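Local coordinates for quinoline 2-oxidoreductase large subunit (Pseudomonas putida, PDB 1T3Q), which probably hydroxylates quinoline at its 2-position, using a molybdenum centre bound to molybdopterin cytosine dinucleotide, at residues 145-150 with 320-325; 292-297 with 363-368; 336-341 with 355-360; 400-405 with 425-430. All coordinates share one frame; numbering follows the deposited sequence.

Contact 1: residues 145-150 with 320-325; sequences TGIEAA and ITDGGA
Ile147 lies across Ile320 and Asp322, pressing the first turn of helix 147-152 onto strand 312-322. The apolar part is nearly all Ile147. Ile147 CG2, anti to the backbone N, meets Ile320 CG2 at 3.4 Å, a close, tightly packed methyl pair. The other branch leads Ile147 CD1 over the strand backbone, 3.7 Å from Ile320 O, while Ile147 CG1 rides 4.0 Å from Asp322 CB. Val360 of the adjoining strand also touches the Ile147 side chain. With an alanine here, CG1, CG2 and CD1 would be gone, and the resulting gap would probably leave Ile320 CG2 without its close apolar mate.

The polar part runs through one water. It accepts from Ile147 N (3.0 Å) and donates to Asp322 OD2 (2.8 Å), so it links an N-H at the helix start to a buried carboxylate. Asp322 CG is anti to the backbone N (chi1 -177°), and Asp322 OD2 comes within 3.8 Å of Gly146 CA, the N-cap residue. The same carboxylate forms salt bridges to Arg195 and Lys364 and has a hydrogen bond with Thr362 OG1. Those partners are likely to keep Asp322 ionised, a negative charge that would suit the positive end of the helix dipole.

Contact 2: residues 292-297 with 363-368; sequences ATHAKQ and NKCPIG
A single beta bridge joins two loops of the molybdopterin-binding part of the chain, pairing His294 with Ile367. Its bonds follow the parallel pattern: Gly368 N donates to His294 O at 2.7 Å, with a C=O...N angle of 176°, and His294 N gives a weak, longer bond to Pro366 O. The same His294 oxygen takes a CA-H...O contact from Ile367. The touching parts run 91° apart end to end, consistent with a pairing of just one bridge. A CB at Gly368 would clash with Thr293 CB, consistent with a glycine there.

The side chains add a sulfur-aromatic contact. Cys365 SG sits over one face of the His294 ring, 3.3 Å from its centroid and shifted toward the CD2 and NE2 rim. Replacing His294 with an alanine would probably leave that sulfur without its aromatic partner, while the backbone bridge could remain. Ile367 CD1 comes to 3.4 Å from His294 O and 3.6 Å from Ala295 CA.

Farther along, a water accepts from Lys364 NZ (2.6 Å) and donates to Gln297 OE1 (3.1 Å); Lys364 has a second partner in Asp322, and Gln297 OE1 in Arg195 NE. Such an isolated bridge pins loops rather than building a sheet, and these lie near the molybdenum pocket: the Lys296 side chain is about 7 Å from the bound dioxosulfidomolybdenum group, and Tyr370 and Arg371 of the pocket follow just after Gly368.

Contact 3: residues 336-341 with 355-360; sequences ESHVGN and EESIAV
Glu355 reaches from its strand up to Asn341 on helix 337-342, and its side chain can be followed atom by atom. CB faces the helix and lies beside the terminal group of Asn341. CG takes the position between the backbone N and the carbonyl carbon, and a second bend at chi2, 69°, brings Glu355 CD round to 4.0 Å from Asn341 CB. At the tip the two oxygens part: Glu355 OE1 rests 3.3 Å from Asn341 CB, whereas OE2 is held from outside by the backbone N of Arg171. The carboxylate and the Asn341 amide are turned almost perpendicular, their planes 87° apart. The orientation of that amide is doubtful in the model.

Two residues on, Ser357 points the same way and touches the first turn of the helix. Ser357 OG packs into the angle between Ser337 and His338, 3.3 Å from Ser337 CB and 3.1 Å from His338 CA. Ser357 OG also lies 2.9 Å from His338 N, but the angle there is too poor for a hydrogen bond. Ser337 turns its own hydroxyl elsewhere, to Ser319 and Thr321 of strand 312-322.

The axes of helix 337-341 and strand 355-360 pass 7.5 Å apart and run nearly antiparallel, at 162°. They are the helix and second strand of a beta-alpha-beta unit: strand 352-360 pairs in parallel with strand 312-322 and antiparallel with strand 165-170. Ile358 and Glu356 point away from the helix, Ile358 packing on Ile320 and Glu356 forming a salt bridge with Arg168.

Contact 4: residues 400-405 with 425-430; sequences IRRRNV and TYLQTI
Arg401, Arg402 and Val405 meet Leu427 and Ile430 in an apolar contact between the last part of helix 397-402, with the residues after it, and the start of helix 426-437, near strand 454-467. Ile430 supplies most of the second side. Ile430 CD1 lies 3.6 Å from Arg401 CB and 4.2 Å from Val405 CB, while Ile430 CG2 rests 4.1 Å from Arg402 CG. That same arginine carbon, anti to its own carbonyl carbon, meets Leu427 CD1 at 4.0 Å, the two side chains crossing at about a right angle. The approach of Val405 to Tyr426 is doubtful in the model.

This is packing of helix 397-402 and the loop that follows it against the first turn of helix 426-437, in which the arginines contribute aliphatic stems and carry their charges elsewhere. The Arg402 guanidinium forms salt bridges with Glu434, farther along helix 426-437, and with Glu399. Arg401 NH1 bonds to Pro397 O, and its guanidinium forms salt bridges with Glu383 and Asp387 of helix 375-393.

Each segment has bonds of its own. Arg401 O accepts from Asn404 N and Val405 N, and Val405 points its CB toward the other helix. Asn404 ND2 donates to Ile400 O at 2.8 Å. At the start of the second helix, Thr425 O takes two donors, Thr429 N and Thr429 OG1, the hydroxyl approaching from above the carbonyl plane at 2.8 Å. Val462 of strand 454-467 touches Ile430 as well.

From the N terminus, 145-150 opens contact 1 and 292-297 opens contact 2 before 320-325 closes the first, so these two long loops cross. Contact 3 then opens and closes between 336 and 360, wholly within the loop that contact 2 completes at 363-368. Contact 4 follows in series and closes a short loop of its own, its nearest atoms about 14 Å from contact 3. The first three form one connected region: contacts 1 and 2 touch through a shared salt bridge, Thr321 meets Ser337 of contact 3, and Glu336 accepts from Lys296 N. Together they tie helix 147-152, the parallel strands 312-322 and 352-360, and the loops near the molybdenum.

Contact 1: residues 145-150 with 320-325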
loop_
_atom_site.group_PDB
_atom_site.type_symbol
_atom_site.label_atom_id
_atom_site.label_comp_id
_atom_site.label_asym_id
_atom_site.label_seq_id
_atom_site.Cartn_x
_atom_site.Cartn_y
_atom_site.Cartn_z
ATOM N N THR B 145 3.488 21.504 41.215
ATOM C CA THR B 145 4.019 22.357 40.160
ATOM C C THR B 145 5.525 22.354 39.941
ATOM O O THR B 145 6.021 23.058 39.062
ATOM C CB THR B 145 3.576 23.802 40.402
ATOM O OG1 THR B 145 4.043 24.225 41.689
ATOM C CG2 THR B 145 2.052 23.899 40.376
ATOM N N GLY B 146 6.253 21.570 40.727
ATOM C CA GLY B 146 7.692 21.536 40.565
ATOM C C GLY B 146 8.385 20.600 41.533
ATOM O O GLY B 146 7.758 20.027 42.427
ATOM N N ILE B 147 9.692 20.458 41.354
ATOM C CA ILE B 147 10.506 19.589 42.190
ATOM C C ILE B 147 10.415 19.928 43.675
ATOM O O ILE B 147 10.291 19.036 44.509
ATOM C CB ILE B 147 11.980 19.647 41.739
ATOM C CG1 ILE B 147 12.126 18.945 40.386
ATOM C CG2 ILE B 147 12.882 19.013 42.782
ATOM C CD1 ILE B 147 13.503 19.083 39.767
ATOM N N GLU B 148 10.487 21.213 43.999
ATOM C CA GLU B 148 10.419 21.648 45.392
ATOM C C GLU B 148 9.118 21.189 46.040
ATOM O O GLU B 148 9.127 20.565 47.102
ATOM C CB GLU B 148 10.529 23.171 45.475
ATOM N N ALA B 149 8.003 21.500 45.389
ATOM C CA ALA B 149 6.687 21.127 45.888
ATOM C C ALA B 149 6.519 19.616 45.947
ATOM O O ALA B 149 5.923 19.090 46.884
ATOM C CB ALA B 149 5.600 21.738 45.004
ATOM N N ALA B 150 7.035 18.913 44.944
ATOM C CA ALA B 150 6.910 17.460 44.915
ATOM C C ALA B 150 7.650 16.810 46.087
ATOM O O ALA B 150 7.201 15.814 46.639
ATOM C CB ALA B 150 7.442 16.915 43.593
ATOM N N ILE B 320 18.108 15.816 40.510
ATOM C CA ILE B 320 16.665 15.644 40.632
ATOM C C ILE B 320 15.987 15.945 39.300
ATOM O O ILE B 320 16.284 16.952 38.658
ATOM C CB ILE B 320 16.073 16.582 41.700
ATOM C CG1 ILE B 320 16.865 16.457 43.003
ATOM C CG2 ILE B 320 14.609 16.225 41.943
ATOM C CD1 ILE B 320 16.538 17.531 44.024
ATOM N N THR B 321 15.074 15.068 38.898
ATOM C CA THR B 321 14.352 15.208 37.641
ATOM C C THR B 321 12.878 15.534 37.848
ATOM O O THR B 321 12.210 14.922 38.689
ATOM C CB THR B 321 14.435 13.897 36.812
ATOM O OG1 THR B 321 15.791 13.658 36.418
ATOM C CG2 THR B 321 13.557 13.982 35.571
ATOM N N ASP B 322 12.381 16.509 37.090
ATOM C CA ASP B 322 10.965 16.872 37.138
ATOM C C ASP B 322 10.380 15.896 36.122
ATOM O O ASP B 322 10.451 16.131 34.913
ATOM C CB ASP B 322 10.762 18.316 36.670
ATOM C CG ASP B 322 9.314 18.760 36.769
ATOM O OD1 ASP B 322 8.445 18.065 36.203
ATOM O OD2 ASP B 322 9.046 19.801 37.409
ATOM N N GLY B 323 9.805 14.801 36.613
ATOM C CA GLY B 323 9.300 13.770 35.721
ATOM C C GLY B 323 7.913 13.838 35.120
ATOM O O GLY B 323 7.591 13.045 34.235
ATOM N N GLY B 324 7.084 14.763 35.572
ATOM C CA GLY B 324 5.746 14.823 35.020
ATOM C C GLY B 324 4.849 13.835 35.738
ATOM O O GLY B 324 5.278 13.169 36.687
ATOM N N ALA B 325 3.614 13.724 35.260
ATOM C CA ALA B 325 2.595 12.873 35.865
ATOM C C ALA B 325 2.762 11.366 35.774
ATOM O O ALA B 325 2.284 10.646 36.654
ATOM C CB ALA B 325 1.223 13.259 35.313
HETATM O O HOH W 1 10.719 21.604 38.779
#

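Contact 2: residues 292-297 with 363-368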
loop_
_atom_site.group_PDB
_atom_site.type_symbol
_atom_site.label_atom_id
_atom_site.label_comp_id
_atom_site.label_asym_id
_atom_site.label_seq_id
_atom_site.Cartn_x
_atom_site.Cartn_y
_atom_site.Cartn_z
ATOM N N ALA B 292 3.000 15.661 24.097
ATOM C CA ALA B 292 4.047 14.729 23.705
ATOM C C ALA B 292 4.831 14.557 25.003
ATOM O O ALA B 292 4.249 14.247 26.042
ATOM C CB ALA B 292 4.921 15.329 22.615
ATOM N N THR B 293 6.138 14.752 24.952
ATOM C CA THR B 293 6.959 14.666 26.155
ATOM C C THR B 293 7.863 15.890 26.130
ATOM O O THR B 293 8.022 16.520 25.083
ATOM C CB THR B 293 7.860 13.404 26.168
ATOM O OG1 THR B 293 8.583 13.317 24.933
ATOM C CG2 THR B 293 7.029 12.142 26.355
ATOM N N HIS B 294 8.410 16.252 27.286
ATOM C CA HIS B 294 9.349 17.362 27.370
ATOM C C HIS B 294 10.590 16.665 27.881
ATOM O O HIS B 294 10.530 15.493 28.258
ATOM C CB HIS B 294 8.923 18.431 28.387
ATOM C CG HIS B 294 7.620 19.097 28.068
ATOM N ND1 HIS B 294 7.254 19.448 26.785
ATOM C CD2 HIS B 294 6.604 19.488 28.871
ATOM C CE1 HIS B 294 6.063 20.023 26.812
ATOM N NE2 HIS B 294 5.647 20.060 28.065
ATOM N N ALA B 295 11.710 17.367 27.915
ATOM C CA ALA B 295 12.933 16.742 28.381
ATOM C C ALA B 295 13.907 17.730 28.975
ATOM O O ALA B 295 13.678 18.940 28.944
ATOM C CB ALA B 295 13.598 16.006 27.223
ATOM N N LYS B 296 14.988 17.180 29.530
ATOM C CA LYS B 296 16.096 17.932 30.104
ATOM C C LYS B 296 15.894 18.647 31.427
ATOM O O LYS B 296 16.824 19.286 31.922
ATOM C CB LYS B 296 16.605 18.951 29.078
ATOM C CG LYS B 296 16.868 18.367 27.698
ATOM C CD LYS B 296 18.051 17.398 27.705
ATOM C CE LYS B 296 18.248 16.766 26.327
ATOM N NZ LYS B 296 19.473 15.915 26.252
ATOM N N GLN B 297 14.715 18.548 32.027
ATOM C CA GLN B 297 14.521 19.274 33.272
ATOM C C GLN B 297 15.021 18.593 34.534
ATOM O O GLN B 297 14.287 17.871 35.202
ATOM C CB GLN B 297 13.053 19.679 33.467
ATOM C CG GLN B 297 12.875 20.588 34.688
ATOM C CD GLN B 297 11.502 21.223 34.794
ATOM O OE1 GLN B 297 10.488 20.618 34.448
ATOM N NE2 GLN B 297 11.464 22.448 35.306
ATOM N N ASN B 363 2.601 17.487 38.169
ATOM C CA ASN B 363 1.436 17.527 37.303
ATOM C C ASN B 363 1.746 18.270 36.004
ATOM O O ASN B 363 1.268 19.376 35.762
ATOM C CB ASN B 363 0.252 18.150 38.044
ATOM C CG ASN B 363 -0.283 17.233 39.135
ATOM O OD1 ASN B 363 -0.169 17.527 40.324
ATOM N ND2 ASN B 363 -0.849 16.104 38.730
ATOM N N LYS B 364 2.571 17.627 35.182
ATOM C CA LYS B 364 2.994 18.156 33.890
ATOM C C LYS B 364 3.037 16.962 32.958
ATOM O O LYS B 364 2.902 15.822 33.406
ATOM C CB LYS B 364 4.390 18.762 34.006
ATOM C CG LYS B 364 4.496 19.870 35.035
ATOM C CD LYS B 364 5.934 20.326 35.220
ATOM C CE LYS B 364 6.020 21.382 36.315
ATOM N NZ LYS B 364 7.394 21.897 36.507
ATOM N N CYS B 365 3.218 17.186 31.663
ATOM C CA CYS B 365 3.268 16.034 30.788
ATOM C C CYS B 365 4.531 15.261 31.164
ATOM O O CYS B 365 5.505 15.833 31.668
ATOM C CB CYS B 365 3.299 16.453 29.318
ATOM S SG CYS B 365 4.884 17.027 28.778
ATOM N N PRO B 366 4.519 13.943 30.961
ATOM C CA PRO B 366 5.699 13.152 31.306
ATOM C C PRO B 366 6.992 13.595 30.642
ATOM O O PRO B 366 7.007 14.031 29.487
ATOM C CB PRO B 366 5.299 11.721 30.923
ATOM C CG PRO B 366 4.097 11.881 30.039
ATOM C CD PRO B 366 3.396 13.080 30.567
ATOM N N ILE B 367 8.074 13.507 31.402
ATOM C CA ILE B 367 9.386 13.848 30.887
ATOM C C ILE B 367 9.716 12.680 29.968
ATOM O O ILE B 367 9.248 11.565 30.184
ATOM C CB ILE B 367 10.423 13.953 32.034
ATOM C CG1 ILE B 367 11.578 14.858 31.606
ATOM C CG2 ILE B 367 10.931 12.574 32.427
ATOM C CD1 ILE B 367 11.184 16.320 31.466
ATOM N N GLY B 368 10.506 12.929 28.930
ATOM C CA GLY B 368 10.834 11.863 28.008
ATOM C C GLY B 368 12.197 12.050 27.375
ATOM O O GLY B 368 12.907 13.011 27.676
HETATM O O HOH W 2 8.376 22.864 34.247
#

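Contact 3: residues 336-341 with 355-360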
loop_
_atom_site.group_PDB
_atom_site.type_symbol
_atom_site.label_atom_id
_atom_site.label_comp_id
_atom_site.label_asym_id
_atom_site.label_seq_id
_atom_site.Cartn_x
_atom_site.Cartn_y
_atom_site.Cartn_z
ATOM N N GLU B 336 16.382 10.814 32.558
ATOM C CA GLU B 336 17.193 11.989 32.862
ATOM C C GLU B 336 18.262 11.750 33.937
ATOM O O GLU B 336 19.336 11.235 33.636
ATOM C CB GLU B 336 16.296 13.168 33.247
ATOM C CG GLU B 336 15.598 13.814 32.040
ATOM C CD GLU B 336 16.559 14.628 31.175
ATOM O OE1 GLU B 336 16.265 14.836 29.976
ATOM O OE2 GLU B 336 17.601 15.075 31.696
ATOM N N SER B 337 17.970 12.118 35.182
ATOM C CA SER B 337 18.928 11.967 36.281
ATOM C C SER B 337 19.556 10.586 36.477
ATOM O O SER B 337 20.768 10.472 36.667
ATOM C CB SER B 337 18.284 12.402 37.604
ATOM O OG SER B 337 18.095 13.806 37.640
ATOM N N HIS B 338 18.736 9.544 36.441
ATOM C CA HIS B 338 19.227 8.192 36.656
ATOM C C HIS B 338 20.352 7.796 35.700
ATOM O O HIS B 338 21.457 7.481 36.138
ATOM C CB HIS B 338 18.067 7.199 36.567
ATOM C CG HIS B 338 18.398 5.832 37.079
ATOM N ND1 HIS B 338 18.980 4.861 36.293
ATOM C CD2 HIS B 338 18.231 5.275 38.302
ATOM C CE1 HIS B 338 19.155 3.764 37.010
ATOM N NE2 HIS B 338 18.709 3.990 38.233
ATOM N N VAL B 339 20.085 7.808 34.398
ATOM C CA VAL B 339 21.129 7.439 33.447
ATOM C C VAL B 339 22.232 8.490 33.404
ATOM O O VAL B 339 23.385 8.175 33.096
ATOM C CB VAL B 339 20.565 7.229 32.027
ATOM C CG1 VAL B 339 19.581 6.073 32.039
ATOM C CG2 VAL B 339 19.905 8.504 31.521
ATOM N N GLY B 340 21.878 9.732 33.727
ATOM C CA GLY B 340 22.855 10.810 33.733
ATOM C C GLY B 340 23.939 10.615 34.782
ATOM O O GLY B 340 25.130 10.766 34.496
ATOM N N ASN B 341 23.535 10.282 36.007
ATOM C CA ASN B 341 24.501 10.078 37.079
ATOM C C ASN B 341 25.415 8.888 36.829
ATOM O O ASN B 341 26.534 8.843 37.342
ATOM C CB ASN B 341 23.791 9.904 38.427
ATOM C CG ASN B 341 23.423 11.228 39.068
ATOM O OD1 ASN B 341 23.144 11.294 40.265
ATOM N ND2 ASN B 341 23.411 12.292 38.272
ATOM N N GLU B 355 26.864 10.409 44.775
ATOM C CA GLU B 355 25.781 10.935 43.975
ATOM C C GLU B 355 24.477 10.233 44.248
ATOM O O GLU B 355 24.451 9.086 44.696
ATOM C CB GLU B 355 26.120 10.841 42.479
ATOM C CG GLU B 355 26.390 9.440 41.935
ATOM C CD GLU B 355 25.162 8.551 41.905
ATOM O OE1 GLU B 355 24.064 9.046 41.564
ATOM O OE2 GLU B 355 25.296 7.344 42.206
ATOM N N GLU B 356 23.390 10.943 43.979
ATOM C CA GLU B 356 22.062 10.396 44.159
ATOM C C GLU B 356 21.187 10.926 43.035
ATOM O O GLU B 356 21.298 12.092 42.644
ATOM C CB GLU B 356 21.469 10.819 45.501
ATOM C CG GLU B 356 20.163 10.096 45.828
ATOM C CD GLU B 356 19.546 10.544 47.145
ATOM O OE1 GLU B 356 18.664 9.827 47.663
ATOM O OE2 GLU B 356 19.934 11.611 47.658
ATOM N N SER B 357 20.328 10.057 42.527
ATOM C CA SER B 357 19.407 10.394 41.457
ATOM C C SER B 357 17.984 10.318 42.004
ATOM O O SER B 357 17.588 9.296 42.560
ATOM C CB SER B 357 19.567 9.399 40.307
ATOM O OG SER B 357 18.595 9.630 39.305
ATOM N N ILE B 358 17.223 11.397 41.844
ATOM C CA ILE B 358 15.841 11.441 42.319
ATOM C C ILE B 358 14.905 11.866 41.188
ATOM O O ILE B 358 15.127 12.896 40.545
ATOM C CB ILE B 358 15.669 12.462 43.471
ATOM C CG1 ILE B 358 16.675 12.175 44.589
ATOM C CG2 ILE B 358 14.243 12.393 44.019
ATOM C CD1 ILE B 358 16.751 13.279 45.625
ATOM N N ALA B 359 13.863 11.076 40.951
ATOM C CA ALA B 359 12.875 11.385 39.920
ATOM C C ALA B 359 11.557 11.609 40.647
ATOM O O ALA B 359 11.089 10.728 41.366
ATOM C CB ALA B 359 12.743 10.219 38.941
ATOM N N VAL B 360 10.963 12.786 40.477
ATOM C CA VAL B 360 9.699 13.078 41.141
ATOM C C VAL B 360 8.572 13.360 40.168
ATOM O O VAL B 360 8.773 13.964 39.108
ATOM C CB VAL B 360 9.815 14.284 42.099
ATOM C CG1 VAL B 360 10.820 13.974 43.192
ATOM C CG2 VAL B 360 10.226 15.541 41.324
#

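Contact 4: residues 400-405 with 425-430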
loop_
_atom_site.group_PDB
_atom_site.type_symbol
_atom_site.label_atom_id
_atom_site.label_comp_id
_atom_site.label_asym_id
_atom_site.label_seq_id
_atom_site.Cartn_x
_atom_site.Cartn_y
_atom_site.Cartn_z
ATOM N N ILE B 400 43.885 21.736 32.720
ATOM C CA ILE B 400 43.306 21.072 33.882
ATOM C C ILE B 400 42.682 19.734 33.479
ATOM O O ILE B 400 42.658 18.787 34.274
ATOM C CB ILE B 400 42.258 21.953 34.600
ATOM C CG1 ILE B 400 41.957 21.357 35.981
ATOM C CG2 ILE B 400 40.978 22.053 33.771
ATOM C CD1 ILE B 400 41.186 22.285 36.900
ATOM N N ARG B 401 42.192 19.646 32.245
ATOM C CA ARG B 401 41.603 18.404 31.765
ATOM C C ARG B 401 42.680 17.352 31.486
ATOM O O ARG B 401 42.481 16.174 31.767
ATOM C CB ARG B 401 40.739 18.665 30.524
ATOM C CG ARG B 401 39.417 19.353 30.869
ATOM C CD ARG B 401 38.610 19.717 29.631
ATOM N NE ARG B 401 37.266 20.204 29.957
ATOM C CZ ARG B 401 36.984 21.410 30.442
ATOM N NH1 ARG B 401 37.952 22.289 30.670
ATOM N NH2 ARG B 401 35.719 21.743 30.688
ATOM N N ARG B 402 43.822 17.774 30.947
ATOM C CA ARG B 402 44.915 16.836 30.680
ATOM C C ARG B 402 45.354 16.145 31.967
ATOM O O ARG B 402 45.768 14.989 31.953
ATOM C CB ARG B 402 46.139 17.552 30.109
ATOM C CG ARG B 402 45.948 18.168 28.749
ATOM C CD ARG B 402 47.288 18.616 28.180
ATOM N NE ARG B 402 47.100 19.286 26.901
ATOM C CZ ARG B 402 47.004 20.601 26.755
ATOM N NH1 ARG B 402 47.091 21.398 27.812
ATOM N NH2 ARG B 402 46.794 21.116 25.552
ATOM N N ARG B 403 45.270 16.866 33.078
ATOM C CA ARG B 403 45.690 16.334 34.370
ATOM C C ARG B 403 44.685 15.406 35.042
ATOM O O ARG B 403 44.988 14.814 36.078
ATOM C CB ARG B 403 46.022 17.492 35.316
ATOM C CG ARG B 403 47.085 18.425 34.769
ATOM C CD ARG B 403 47.380 19.565 35.718
ATOM N NE ARG B 403 48.400 20.455 35.174
ATOM C CZ ARG B 403 48.967 21.445 35.851
ATOM N NH1 ARG B 403 49.887 22.201 35.271
ATOM N NH2 ARG B 403 48.617 21.679 37.109
ATOM N N ASN B 404 43.499 15.267 34.461
ATOM C CA ASN B 404 42.477 14.411 35.058
ATOM C C ASN B 404 41.866 13.381 34.120
ATOM O O ASN B 404 41.169 12.466 34.559
ATOM C CB ASN B 404 41.373 15.285 35.644
ATOM C CG ASN B 404 41.844 16.081 36.837
ATOM O OD1 ASN B 404 42.028 15.532 37.926
ATOM N ND2 ASN B 404 42.062 17.378 36.641
ATOM N N VAL B 405 42.129 13.525 32.829
ATOM C CA VAL B 405 41.576 12.613 31.840
ATOM C C VAL B 405 42.216 11.229 31.876
ATOM O O VAL B 405 43.374 11.079 32.271
ATOM C CB VAL B 405 41.745 13.198 30.413
ATOM C CG1 VAL B 405 43.215 13.186 30.012
ATOM C CG2 VAL B 405 40.925 12.420 29.433
ATOM N N THR B 425 40.160 8.533 22.273
ATOM C CA THR B 425 41.136 9.604 22.092
ATOM C C THR B 425 40.910 10.811 22.996
ATOM O O THR B 425 40.962 11.952 22.538
ATOM C CB THR B 425 41.131 10.082 20.630
ATOM O OG1 THR B 425 39.777 10.293 20.204
ATOM C CG2 THR B 425 41.789 9.048 19.729
ATOM N N TYR B 426 40.684 10.569 24.282
ATOM C CA TYR B 426 40.438 11.663 25.211
ATOM C C TYR B 426 41.523 12.731 25.196
ATOM O O TYR B 426 41.241 13.903 24.951
ATOM C CB TYR B 426 40.289 11.135 26.641
ATOM C CG TYR B 426 39.267 10.034 26.829
ATOM C CD1 TYR B 426 38.243 9.821 25.902
ATOM C CD2 TYR B 426 39.306 9.224 27.962
ATOM C CE1 TYR B 426 37.285 8.830 26.105
ATOM C CE2 TYR B 426 38.357 8.236 28.176
ATOM C CZ TYR B 426 37.348 8.041 27.248
ATOM O OH TYR B 426 36.403 7.067 27.472
ATOM N N LEU B 427 42.764 12.331 25.472
ATOM C CA LEU B 427 43.872 13.276 25.500
ATOM C C LEU B 427 44.066 13.977 24.165
ATOM O O LEU B 427 44.177 15.202 24.112
ATOM C CB LEU B 427 45.183 12.576 25.892
ATOM C CG LEU B 427 46.393 13.522 25.952
ATOM C CD1 LEU B 427 46.128 14.623 26.971
ATOM C CD2 LEU B 427 47.652 12.754 26.321
ATOM N N GLN B 428 44.110 13.203 23.087
ATOM C CA GLN B 428 44.311 13.777 21.762
ATOM C C GLN B 428 43.198 14.755 21.391
ATOM O O GLN B 428 43.433 15.715 20.653
ATOM C CB GLN B 428 44.427 12.670 20.712
ATOM C CG GLN B 428 44.580 13.187 19.290
ATOM C CD GLN B 428 45.069 12.126 18.316
ATOM O OE1 GLN B 428 44.806 10.932 18.488
ATOM N NE2 GLN B 428 45.770 12.563 17.275
ATOM N N THR B 429 41.996 14.524 21.910
ATOM C CA THR B 429 40.879 15.429 21.628
ATOM C C THR B 429 41.125 16.793 22.271
ATOM O O THR B 429 40.919 17.832 21.648
ATOM C CB THR B 429 39.545 14.857 22.151
ATOM O OG1 THR B 429 39.140 13.765 21.317
ATOM C CG2 THR B 429 38.466 15.923 22.146
ATOM N N ILE B 430 41.570 16.785 23.522
ATOM C CA ILE B 430 41.856 18.021 24.236
ATOM C C ILE B 430 42.910 18.838 23.478
ATOM O O ILE B 430 42.760 20.045 23.289
ATOM C CB ILE B 430 42.387 17.725 25.655
ATOM C CG1 ILE B 430 41.325 16.973 26.464
ATOM C CG2 ILE B 430 42.786 19.025 26.342
ATOM C CD1 ILE B 430 41.806 16.489 27.823
#